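Local structure of peptide-binding protein (Photobacterium damsela subsp. piscicida, 6SQX) at residues 64-67 with 71-74; 77-82 with 86-91; 99-104 with 174-179; 105-110 with 162-167. The protein is a secreted NlpC/P60 endopeptidase that cleaves the peptidoglycan of potentially competing bacteria. All blocks are in the same frame, centred on the assembly; numbering follows the deposited sequence.

In the fold
The four contacts lie in the first half of the chain. Contacts 1 and 2 come one after the other and touch, with centres about 10 Å apart. Phe66 of contact 1 packs on Pro81 and Asn82 of contact 2. Contact 2 holds the hairpin of strands 76-78 and 87-89, which runs into helix 90-102. The far end of that helix serves contact 3, about 19 Å away between centres. The centres of contacts 3 and 4 are about 12 Å apart, and the two touch through Tyr175 and Asn162. In sequence, both segments of contact 4 fall between those of contact 3. Contact 3 joins the C-terminal end of helix 90-102, and contact 4 the loop after it, to segments within the SH3 domain range.

Contact 1 of 4, residues 64-67 with 71-74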
# COMPACT_ATOMS: atom_id res chain seq x y z
N TYR A 64 14.35 1.60 0.42
CA TYR A 64 13.81 1.27 1.74
C TYR A 64 14.63 1.93 2.86
O TYR A 64 14.06 2.38 3.87
CB TYR A 64 13.83 -0.24 1.93
CG TYR A 64 13.17 -0.75 3.18
CD1 TYR A 64 11.78 -0.72 3.33
CD2 TYR A 64 13.93 -1.35 4.20
CE1 TYR A 64 11.16 -1.25 4.46
CE2 TYR A 64 13.31 -1.87 5.32
CZ TYR A 64 11.93 -1.79 5.45
OH TYR A 64 11.29 -2.33 6.56
N TYR A 65 15.95 2.01 2.69
CA TYR A 65 16.83 2.64 3.68
C TYR A 65 17.15 4.09 3.38
O TYR A 65 18.03 4.67 4.04
CB TYR A 65 18.13 1.82 3.86
CG TYR A 65 17.86 0.45 4.45
CD1 TYR A 65 17.54 0.30 5.80
CD2 TYR A 65 17.93 -0.70 3.65
CE1 TYR A 65 17.29 -0.97 6.35
CE2 TYR A 65 17.67 -1.95 4.20
CZ TYR A 65 17.37 -2.08 5.54
OH TYR A 65 17.12 -3.36 6.08
N PHE A 66 16.43 4.71 2.44
CA PHE A 66 16.77 6.07 2.03
C PHE A 66 16.73 7.04 3.21
O PHE A 66 17.55 7.97 3.28
CB PHE A 66 15.76 6.53 0.98
CG PHE A 66 16.01 7.91 0.48
CD1 PHE A 66 17.11 8.20 -0.31
CD2 PHE A 66 15.12 8.93 0.79
CE1 PHE A 66 17.31 9.51 -0.79
CE2 PHE A 66 15.31 10.23 0.30
CZ PHE A 66 16.42 10.51 -0.47
N GLN A 67 15.81 6.85 4.15
CA GLN A 67 15.74 7.80 5.27
C GLN A 67 16.93 7.70 6.21
O GLN A 67 17.10 8.57 7.06
CB GLN A 67 14.44 7.63 6.08
CG GLN A 67 13.17 7.80 5.25
CD GLN A 67 13.07 9.13 4.54
OE1 GLN A 67 13.69 10.13 4.92
NE2 GLN A 67 12.23 9.16 3.54
N ASP A 71 21.75 11.22 1.92
CA ASP A 71 21.05 11.99 0.89
C ASP A 71 19.74 12.61 1.40
O ASP A 71 19.28 13.61 0.84
CB ASP A 71 20.73 11.08 -0.30
CG ASP A 71 21.97 10.57 -1.02
OD1 ASP A 71 22.95 11.34 -1.14
OD2 ASP A 71 21.97 9.38 -1.44
N ALA A 72 19.13 12.02 2.41
CA ALA A 72 17.82 12.44 2.87
C ALA A 72 17.93 13.62 3.83
O ALA A 72 18.94 13.79 4.54
CB ALA A 72 17.16 11.26 3.59
N ASN A 73 16.88 14.44 3.87
CA ASN A 73 16.85 15.59 4.77
C ASN A 73 15.42 15.82 5.25
O ASN A 73 14.47 15.21 4.75
CB ASN A 73 17.48 16.86 4.14
CG ASN A 73 16.66 17.40 2.99
OD1 ASN A 73 15.49 17.74 3.16
ND2 ASN A 73 17.27 17.50 1.80
N GLN A 74 15.28 16.72 6.23
CA GLN A 74 13.98 16.92 6.87
C GLN A 74 13.05 17.83 6.09
O GLN A 74 11.87 17.97 6.48
CB GLN A 74 14.14 17.47 8.29
CG GLN A 74 14.73 16.50 9.31
CD GLN A 74 14.97 17.20 10.61
OE1 GLN A 74 15.66 18.24 10.64
NE2 GLN A 74 14.39 16.70 11.69
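Phe66 carries its CG anti to the backbone N (chi1 -180°), and this swings the ring out to Asp71 and Ala72. Gln67 takes the other course. Its CB starts out away from residues 71-74, but a bend at chi2 (-57°) brings the amide end back to Ala72. The methyl of Ala72 sits over one face of the Phe66 ring as a CH-pi contact. Ala72 CB is 4.2 Å from the Phe66 ring centroid and is displaced toward the rim, and the nearest ring atom, CE2, is 3.9 Å from that CB. Asp71 meets another part of the ring with its methylene, not its carboxylate: Asp71 CB is 3.8 Å from Phe66 CE1. These two side chains cross at about a right angle. The contact folds the loop between helix 50-64 and strand 76-78 back on itself, and Phe66 and Gln67 lie in a short 3-10 segment. Backbone and side chain share the Ala72 methyl, since Ala72 CB is also 3.3 Å from Phe66 O. On the Gln67 side, OE1 comes within 3.9 Å of Ala72 CB. No hydrogen bond crosses directly between the segments. Gln67 OE1 is instead bonded to Lys202 NZ, which also binds Asn73 O, so one ammonium group ties both segments together. Ser69 OG, between the segments in sequence, is hydrogen-bonded to both Phe66 O and Asp71 N. Pro81 and Asn82 pack against Phe66, and Met188 of strand 186-192 touches both Gln67 and Ala72.

Contact 2 of 4, residues 77-82 with 86-91; sequences FYYVPN and TKNNIL
The contact is a small antiparallel beta hairpin, made by strands 76-78 and 87-89. Phe77 and Asn88 form its hydrogen-bonded pair. Phe77 N donates to Asn88 O at 2.9 Å with a nearly straight bond of 168°. Asn88 N donates back to Phe77 O at 2.8 Å, in a more bent hydrogen bond. Nearer the turn, Tyr79 N bonds to Thr86 O at 3.2 Å. Thr86 holds OG1 between its backbone N and its carbonyl carbon (chi1 73°), where the hydroxyl accepts from Val80 N at 3.0 Å. That hydroxyl is also hydrogen-bonded to Asn83 O, so it ties Thr86 to Val80 and to Asn83 in the connection. Tyr78 and Lys87 are the non-hydrogen-bonded pair. Their side chains run side by side and point the same way. Lys87 CG lies off-centre over the Tyr78 ring, 4.1 Å from its centroid, in a CH-pi contact, and Lys87 CD is 3.6 Å from Tyr78 OH. On the sheet face of Phe77 and Asn88, the Asn88 amide stands almost perpendicular to the Tyr79 ring (84°), with Asn88 ND2 3.3 Å from Tyr79 CE2. Tyr79 also stacks with Tyr345 of helix 343-349. Phe77 CB packs on Ile90 CG1 at 3.6 Å, at the start of helix 90-102. Reciprocal Phe77-Asn88 bonds followed by a non-hydrogen-bonded pair are typical of an antiparallel beta hairpin.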
# COMPACT_ATOMS: atom_id res chain seq x y z
N PHE A 77 10.65 15.69 0.50
CA PHE A 77 10.02 14.37 0.51
C PHE A 77 9.85 13.88 -0.92
O PHE A 77 9.33 14.61 -1.77
CB PHE A 77 8.66 14.40 1.23
CG PHE A 77 7.82 13.19 0.95
CD1 PHE A 77 8.18 11.93 1.45
CD2 PHE A 77 6.69 13.30 0.16
CE1 PHE A 77 7.40 10.78 1.18
CE2 PHE A 77 5.91 12.15 -0.12
CZ PHE A 77 6.29 10.90 0.38
N TYR A 78 10.27 12.65 -1.19
CA TYR A 78 10.17 12.02 -2.50
C TYR A 78 9.15 10.88 -2.47
O TYR A 78 9.30 9.97 -1.67
CB TYR A 78 11.52 11.41 -2.88
CG TYR A 78 12.58 12.45 -3.12
CD1 TYR A 78 13.22 13.10 -2.05
CD2 TYR A 78 12.94 12.82 -4.43
CE1 TYR A 78 14.19 14.10 -2.28
CE2 TYR A 78 13.91 13.80 -4.67
CZ TYR A 78 14.51 14.45 -3.60
OH TYR A 78 15.47 15.42 -3.84
N TYR A 79 8.18 10.88 -3.39
CA TYR A 79 7.40 9.64 -3.54
C TYR A 79 8.26 8.50 -4.04
O TYR A 79 7.95 7.33 -3.76
CB TYR A 79 6.21 9.85 -4.50
CG TYR A 79 5.20 10.78 -3.92
CD1 TYR A 79 4.35 10.37 -2.89
CD2 TYR A 79 5.08 12.09 -4.40
CE1 TYR A 79 3.43 11.24 -2.33
CE2 TYR A 79 4.14 12.97 -3.84
CZ TYR A 79 3.30 12.52 -2.81
OH TYR A 79 2.39 13.37 -2.22
N VAL A 80 9.29 8.78 -4.83
CA VAL A 80 10.24 7.78 -5.30
C VAL A 80 11.64 8.31 -4.97
O VAL A 80 12.12 9.25 -5.63
CB VAL A 80 10.07 7.54 -6.82
CG1 VAL A 80 11.14 6.56 -7.36
CG2 VAL A 80 8.63 7.04 -7.10
N PRO A 81 12.29 7.81 -3.92
CA PRO A 81 13.59 8.37 -3.50
C PRO A 81 14.54 8.49 -4.68
O PRO A 81 14.62 7.62 -5.55
CB PRO A 81 14.10 7.35 -2.48
CG PRO A 81 12.86 6.86 -1.84
CD PRO A 81 11.81 6.78 -2.98
N ASN A 82 15.22 9.64 -4.75
CA ASN A 82 16.23 9.98 -5.74
C ASN A 82 15.67 10.29 -7.12
O ASN A 82 16.46 10.66 -8.01
CB ASN A 82 17.35 8.93 -5.88
CG ASN A 82 18.17 8.78 -4.62
OD1 ASN A 82 18.43 7.64 -4.15
ND2 ASN A 82 18.58 9.91 -4.05
N THR A 86 9.62 13.47 -8.47
CA THR A 86 8.68 13.16 -7.39
C THR A 86 8.98 13.94 -6.12
O THR A 86 8.47 13.60 -5.04
CB THR A 86 8.65 11.65 -7.10
OG1 THR A 86 9.83 11.22 -6.42
CG2 THR A 86 8.52 10.86 -8.40
N LYS A 87 9.81 14.98 -6.22
CA LYS A 87 10.29 15.74 -5.06
C LYS A 87 9.27 16.79 -4.65
O LYS A 87 8.72 17.49 -5.50
CB LYS A 87 11.57 16.47 -5.44
CG LYS A 87 12.23 17.23 -4.30
CD LYS A 87 13.36 18.12 -4.83
CE LYS A 87 14.09 18.84 -3.70
NZ LYS A 87 15.14 19.79 -4.16
N ASN A 88 9.07 16.94 -3.35
CA ASN A 88 8.09 17.85 -2.78
C ASN A 88 8.70 18.57 -1.58
O ASN A 88 9.47 17.99 -0.82
CB ASN A 88 6.86 17.08 -2.28
CG ASN A 88 6.09 16.43 -3.42
OD1 ASN A 88 5.15 17.01 -3.97
ND2 ASN A 88 6.50 15.21 -3.78
N ASN A 89 8.30 19.83 -1.38
CA ASN A 89 8.64 20.54 -0.15
C ASN A 89 7.65 20.18 0.97
O ASN A 89 6.43 20.35 0.81
CB ASN A 89 8.63 22.05 -0.42
CG ASN A 89 9.02 22.85 0.79
OD1 ASN A 89 8.18 23.25 1.58
ND2 ASN A 89 10.33 23.12 0.94
N ILE A 90 8.18 19.67 2.09
CA ILE A 90 7.33 19.13 3.16
C ILE A 90 6.47 20.22 3.78
O ILE A 90 5.26 20.03 3.98
CB ILE A 90 8.16 18.38 4.22
CG1 ILE A 90 8.79 17.13 3.57
CG2 ILE A 90 7.30 18.07 5.49
CD1 ILE A 90 9.80 16.37 4.43
N LEU A 91 7.07 21.39 4.05
CA LEU A 91 6.29 22.45 4.69
C LEU A 91 5.15 22.91 3.78
O LEU A 91 4.02 23.14 4.24
CB LEU A 91 7.21 23.61 5.07
CG LEU A 91 6.58 24.81 5.80
CD1 LEU A 91 5.86 24.33 7.08
CD2 LEU A 91 7.69 25.83 6.11

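Contact 3 of 4, residues 99-104 with 174-179; sequences RYYKER and DYIQLS. With EDO (1,2-ethanediol), chain H; EDO (1,2-ethanediol), chain U; EDO (1,2-ethanediol), chain P.
Tyr101 reaches from the end of helix 90-102 to Tyr175 and Ile176, which lie in a type I turn that begins at Asp174. Asp174 shapes that turn. Its OD1 accepts from Ile176 N at 3.0 Å, forming an Asx turn, and its OD2 makes a salt bridge with Arg152. Tyr175 comes next. Its CB meets the edge of the Tyr101 ring, 3.4 Å from Tyr101 OH, and the two side chains cross at about a right angle. A water joins the segments here, 2.6 Å from Tyr101 OH and donating to Tyr175 O at 2.7 Å. The Tyr175 ring leads away, with a 1,2-ethanediol over one face, and its hydroxyl is bonded to Glu169. Ile176 has two modelled conformers. In one, CG1 is anti to the carbonyl carbon (chi1 -51°), and CD1 lies over the Tyr101 face, 3.8 Å from the ring centroid. This is a CH-pi contact, and Tyr100 CD2 covers the opposite face of that ring. Beyond Ile176 the chain enters strand 177-181, where Leu178 and Ser179 form a classic beta bulge opposite Val151 of strand 149-152. Tyr101 also touches Val119 of helix 118-126, and the Phe160 ring meets it.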
# COMPACT_ATOMS: atom_id res chain seq x y z
N ARG A 99 -4.95 23.82 4.52
CA ARG A 99 -5.85 24.62 3.69
C ARG A 99 -6.96 23.76 3.07
O ARG A 99 -8.12 24.20 2.97
CB ARG A 99 -5.04 25.34 2.60
CG ARG A 99 -5.81 26.39 1.81
CD ARG A 99 -4.87 27.23 0.93
NE ARG A 99 -4.20 26.44 -0.10
CZ ARG A 99 -2.92 26.06 -0.05
NH1 ARG A 99 -2.42 25.34 -1.04
NH2 ARG A 99 -2.14 26.43 0.96
N TYR A 100 -6.61 22.55 2.63
CA TYR A 100 -7.58 21.70 1.97
C TYR A 100 -8.76 21.39 2.89
O TYR A 100 -9.91 21.43 2.46
CB TYR A 100 -6.90 20.40 1.55
CG TYR A 100 -7.79 19.50 0.74
CD1 TYR A 100 -7.84 19.59 -0.64
CD2 TYR A 100 -8.56 18.53 1.37
CE1 TYR A 100 -8.66 18.73 -1.38
CE2 TYR A 100 -9.38 17.68 0.64
CZ TYR A 100 -9.43 17.78 -0.73
OH TYR A 100 -10.26 16.93 -1.43
N TYR A 101 -8.48 21.08 4.16
CA TYR A 101 -9.56 20.73 5.08
C TYR A 101 -10.22 21.94 5.74
O TYR A 101 -11.40 21.86 6.10
CB TYR A 101 -9.07 19.72 6.12
CG TYR A 101 -8.80 18.41 5.43
CD1 TYR A 101 -9.87 17.65 4.97
CD2 TYR A 101 -7.50 17.94 5.21
CE1 TYR A 101 -9.66 16.45 4.31
CE2 TYR A 101 -7.27 16.72 4.55
CZ TYR A 101 -8.36 15.99 4.09
OH TYR A 101 -8.15 14.81 3.42
N LYS A 102 -9.51 23.07 5.85
CA LYS A 102 -10.16 24.27 6.34
C LYS A 102 -11.30 24.69 5.41
O LYS A 102 -12.33 25.18 5.88
CB LYS A 102 -9.16 25.41 6.49
CG LYS A 102 -8.43 25.43 7.83
CD LYS A 102 -8.03 26.86 8.20
CE LYS A 102 -6.82 26.93 9.15
NZ LYS A 102 -7.03 26.26 10.46
N GLU A 103 -11.14 24.45 4.12
CA GLU A 103 -12.06 24.87 3.07
C GLU A 103 -13.23 23.92 2.86
O GLU A 103 -14.04 24.16 1.96
CB GLU A 103 -11.30 25.03 1.75
CG GLU A 103 -10.29 26.18 1.75
CD GLU A 103 -9.52 26.28 0.45
OE1 GLU A 103 -9.66 25.39 -0.42
OE2 GLU A 103 -8.75 27.26 0.30
N ARG A 104 -13.34 22.83 3.64
CA ARG A 104 -14.34 21.81 3.36
C ARG A 104 -15.18 21.48 4.58
O ARG A 104 -14.78 21.70 5.73
CB ARG A 104 -13.71 20.53 2.84
CG ARG A 104 -13.39 20.60 1.38
CD ARG A 104 -12.45 19.46 0.98
NE ARG A 104 -12.22 19.50 -0.47
CZ ARG A 104 -11.42 20.38 -1.07
NH1 ARG A 104 -10.78 21.29 -0.35
NH2 ARG A 104 -11.27 20.35 -2.39
N ASP A 174 -11.93 7.39 4.86
CA ASP A 174 -11.48 8.50 5.70
C ASP A 174 -10.29 9.13 5.00
O ASP A 174 -9.23 8.53 4.93
CB ASP A 174 -11.05 7.92 7.05
CG ASP A 174 -10.34 8.94 7.95
OD1 ASP A 174 -10.26 10.14 7.58
OD2 ASP A 174 -9.85 8.54 9.02
N TYR A 175 -10.46 10.35 4.48
CA TYR A 175 -9.41 10.90 3.63
C TYR A 175 -8.17 11.32 4.40
O TYR A 175 -7.14 11.56 3.75
CB TYR A 175 -9.99 12.03 2.77
CG TYR A 175 -10.94 11.44 1.74
CD1 TYR A 175 -10.45 10.69 0.66
CD2 TYR A 175 -12.32 11.50 1.92
CE1 TYR A 175 -11.34 10.08 -0.25
CE2 TYR A 175 -13.19 10.93 1.01
CZ TYR A 175 -12.69 10.21 -0.06
OH TYR A 175 -13.56 9.61 -0.95
N ILE A 176 -8.23 11.38 5.73
CA ILE A 176 -7.04 11.62 6.55
C ILE A 176 -6.12 10.41 6.55
O ILE A 176 -4.92 10.53 6.84
CB ILE A 176 -7.42 12.00 7.99
CG1 ILE A 176 -8.44 13.15 8.01
CG2 ILE A 176 -6.18 12.35 8.83
CD1 ILE A 176 -7.98 14.40 7.32
N GLN A 177 -6.65 9.22 6.24
CA GLN A 177 -5.87 7.99 6.34
C GLN A 177 -4.98 7.81 5.11
O GLN A 177 -5.48 7.77 3.97
CB GLN A 177 -6.85 6.82 6.48
CG GLN A 177 -6.11 5.43 6.60
CD GLN A 177 -5.00 5.44 7.69
OE1 GLN A 177 -5.18 6.03 8.78
NE2 GLN A 177 -3.84 4.82 7.37
N LEU A 178 -3.66 7.68 5.32
CA LEU A 178 -2.75 7.63 4.17
C LEU A 178 -2.09 6.27 3.93
O LEU A 178 -2.07 5.79 2.78
CB LEU A 178 -1.62 8.64 4.36
CG LEU A 178 -2.06 10.10 4.37
CD1 LEU A 178 -0.81 11.01 4.51
CD2 LEU A 178 -2.87 10.49 3.10
N SER A 179 -1.49 5.67 4.96
CA SER A 179 -0.72 4.44 4.77
C SER A 179 -0.69 3.65 6.06
O SER A 179 -0.95 4.19 7.14
CB SER A 179 0.73 4.74 4.39
OG SER A 179 0.76 5.47 3.17
C1 EDO H . -12.10 14.58 0.31
O1 EDO H . -12.36 15.96 -0.02
C2 EDO H . -12.13 13.73 -0.96
O2 EDO H . -13.44 13.88 -1.57
C1 EDO U . -7.30 12.48 -0.34
O1 EDO U . -7.36 11.46 -1.34
C2 EDO U . -8.17 13.66 -0.74
O2 EDO U . -7.73 14.80 -0.00
C1 EDO P . -12.47 6.91 -3.72
O1 EDO P . -11.81 8.06 -3.22
C2 EDO P . -13.83 6.92 -3.04
O2 EDO P . -14.68 5.92 -3.61
O HOH W 1 -5.70 13.85 3.52

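Contact 4 of 4, residues 105-110 with 162-167; sequences SGYDKN and NNFTIP. With EDO (1,2-ethanediol), chain S; EDO (1,2-ethanediol), chain H.
Tyr107 crosses from residues 105-110 to Asn162, Asn163 and Phe164. Its CB points toward them, and CG lies anti to the carbonyl carbon (chi1 -63°), which brings the CD1-CE1 side of the ring to the backbone of Asn162 and Asn163. Tyr107 CD1 is the first atom to touch, 3.7 Å from Asn162 C. At the other ortho carbon, on the same side of the ring plane, Tyr107 CD2 is 4.3 Å from Phe164 CE2. One step further out, Tyr107 CE1 rests 3.5 Å from Asn163 CA. At the tip, Tyr107 OH comes 3.9 Å from Asn163 ND2, too far for a hydrogen bond. The Tyr107 and Asn163 side chains lie side by side and point the same way. Phe164 turns its edge to the face of Tyr107 in a T-shaped pair, with ring centroids 5.8 Å apart and planes at 78°. The partner segment falls in the sequence range of the SH3 domain and makes a type I turn from Asn163 to Ile166. Asn163 also forms an Asx turn: its OD1 accepts from Thr165 N at 2.9 Å and from Thr165 OG1 at 2.7 Å. The two bonds hold the amide fixed beside the tyrosine. Beside the aromatic contact, a water donates to both Ser105 O and Asn162 OD1 and links the segments. Asn162 ND2 is bonded to Glu169 and to a 1,2-ethanediol. Phe164 also stacks with Tyr111, and the backbone of Tyr107 is hydrogen-bonded to Tyr161.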
# COMPACT_ATOMS: atom_id res chain seq x y z
N SER A 105 -16.37 20.97 4.30
CA SER A 105 -17.28 20.39 5.27
C SER A 105 -17.33 18.89 5.04
O SER A 105 -17.22 18.41 3.90
CB SER A 105 -18.70 20.94 5.10
OG SER A 105 -18.70 22.35 5.11
N GLY A 106 -17.48 18.16 6.12
CA GLY A 106 -17.53 16.72 6.03
C GLY A 106 -18.00 16.17 7.34
O GLY A 106 -18.64 16.87 8.13
N TYR A 107 -17.67 14.90 7.57
CA TYR A 107 -18.20 14.15 8.69
C TYR A 107 -17.07 13.50 9.45
O TYR A 107 -16.05 13.14 8.85
CB TYR A 107 -19.15 13.06 8.22
CG TYR A 107 -20.34 13.70 7.53
CD1 TYR A 107 -20.27 14.04 6.19
CD2 TYR A 107 -21.50 14.03 8.23
CE1 TYR A 107 -21.30 14.68 5.55
CE2 TYR A 107 -22.57 14.68 7.59
CZ TYR A 107 -22.47 14.99 6.24
OH TYR A 107 -23.52 15.62 5.61
N ASP A 108 -17.26 13.33 10.76
CA ASP A 108 -16.21 12.84 11.64
C ASP A 108 -16.26 11.32 11.81
O ASP A 108 -16.99 10.61 11.10
CB ASP A 108 -16.22 13.59 12.98
CG ASP A 108 -17.39 13.24 13.89
OD1 ASP A 108 -18.12 12.24 13.64
OD2 ASP A 108 -17.50 13.94 14.93
N LYS A 109 -15.49 10.81 12.78
CA LYS A 109 -15.33 9.37 12.96
C LYS A 109 -16.61 8.69 13.42
O LYS A 109 -16.75 7.46 13.28
CB LYS A 109 -14.20 9.10 13.96
CG LYS A 109 -14.54 9.45 15.39
CD LYS A 109 -13.33 9.22 16.33
CE LYS A 109 -13.77 9.33 17.80
NZ LYS A 109 -12.61 9.17 18.75
N ASN A 110 -17.55 9.46 13.96
CA ASN A 110 -18.86 8.96 14.38
C ASN A 110 -19.96 9.37 13.42
O ASN A 110 -21.14 9.27 13.77
CB ASN A 110 -19.18 9.44 15.80
CG ASN A 110 -18.24 8.83 16.84
OD1 ASN A 110 -17.61 9.55 17.64
ND2 ASN A 110 -18.15 7.51 16.85
N ASN A 162 -16.72 12.13 3.42
CA ASN A 162 -17.84 12.76 2.74
C ASN A 162 -19.14 12.08 3.20
O ASN A 162 -19.11 11.09 3.95
CB ASN A 162 -17.66 12.65 1.23
CG ASN A 162 -16.50 13.53 0.71
OD1 ASN A 162 -16.35 14.70 1.11
ND2 ASN A 162 -15.69 12.97 -0.18
N ASN A 163 -20.29 12.61 2.79
CA ASN A 163 -21.58 12.06 3.18
C ASN A 163 -21.61 10.55 2.93
O ASN A 163 -21.45 10.08 1.80
CB ASN A 163 -22.69 12.75 2.37
CG ASN A 163 -24.09 12.36 2.82
OD1 ASN A 163 -24.33 11.19 3.15
ND2 ASN A 163 -25.00 13.31 2.85
N PHE A 164 -21.79 9.78 4.00
CA PHE A 164 -21.67 8.33 3.99
C PHE A 164 -22.83 7.65 3.27
O PHE A 164 -22.76 6.43 3.07
CB PHE A 164 -21.49 7.82 5.43
CG PHE A 164 -22.51 8.41 6.38
CD1 PHE A 164 -23.77 7.87 6.46
CD2 PHE A 164 -22.23 9.56 7.12
CE1 PHE A 164 -24.74 8.41 7.31
CE2 PHE A 164 -23.18 10.12 7.98
CZ PHE A 164 -24.45 9.54 8.07
N THR A 165 -23.87 8.39 2.85
CA THR A 165 -24.91 7.80 2.01
C THR A 165 -24.57 7.85 0.53
O THR A 165 -25.32 7.32 -0.28
CB THR A 165 -26.26 8.48 2.24
OG1 THR A 165 -26.22 9.83 1.76
CG2 THR A 165 -26.65 8.48 3.73
N ILE A 166 -23.45 8.47 0.15
CA ILE A 166 -23.03 8.57 -1.25
C ILE A 166 -22.21 7.32 -1.57
O ILE A 166 -21.28 6.99 -0.81
CB ILE A 166 -22.15 9.81 -1.45
CG1 ILE A 166 -22.94 11.08 -1.18
CG2 ILE A 166 -21.58 9.87 -2.88
CD1 ILE A 166 -22.03 12.36 -1.18
N PRO A 167 -22.50 6.60 -2.65
CA PRO A 167 -21.69 5.43 -3.00
C PRO A 167 -20.23 5.82 -3.16
O PRO A 167 -19.92 6.87 -3.75
CB PRO A 167 -22.29 4.96 -4.33
CG PRO A 167 -23.76 5.42 -4.24
CD PRO A 167 -23.66 6.76 -3.56
C1 EDO S . -13.83 3.92 15.70
O1 EDO S . -13.93 3.92 17.13
C2 EDO S . -15.11 4.53 15.14
O2 EDO S . -15.42 5.71 15.91
C1 EDO H . -12.10 14.58 0.31
O1 EDO H . -12.36 15.96 -0.02
C2 EDO H . -12.13 13.73 -0.96
O2 EDO H . -13.44 13.88 -1.57
O HOH W 2 -18.15 16.36 2.42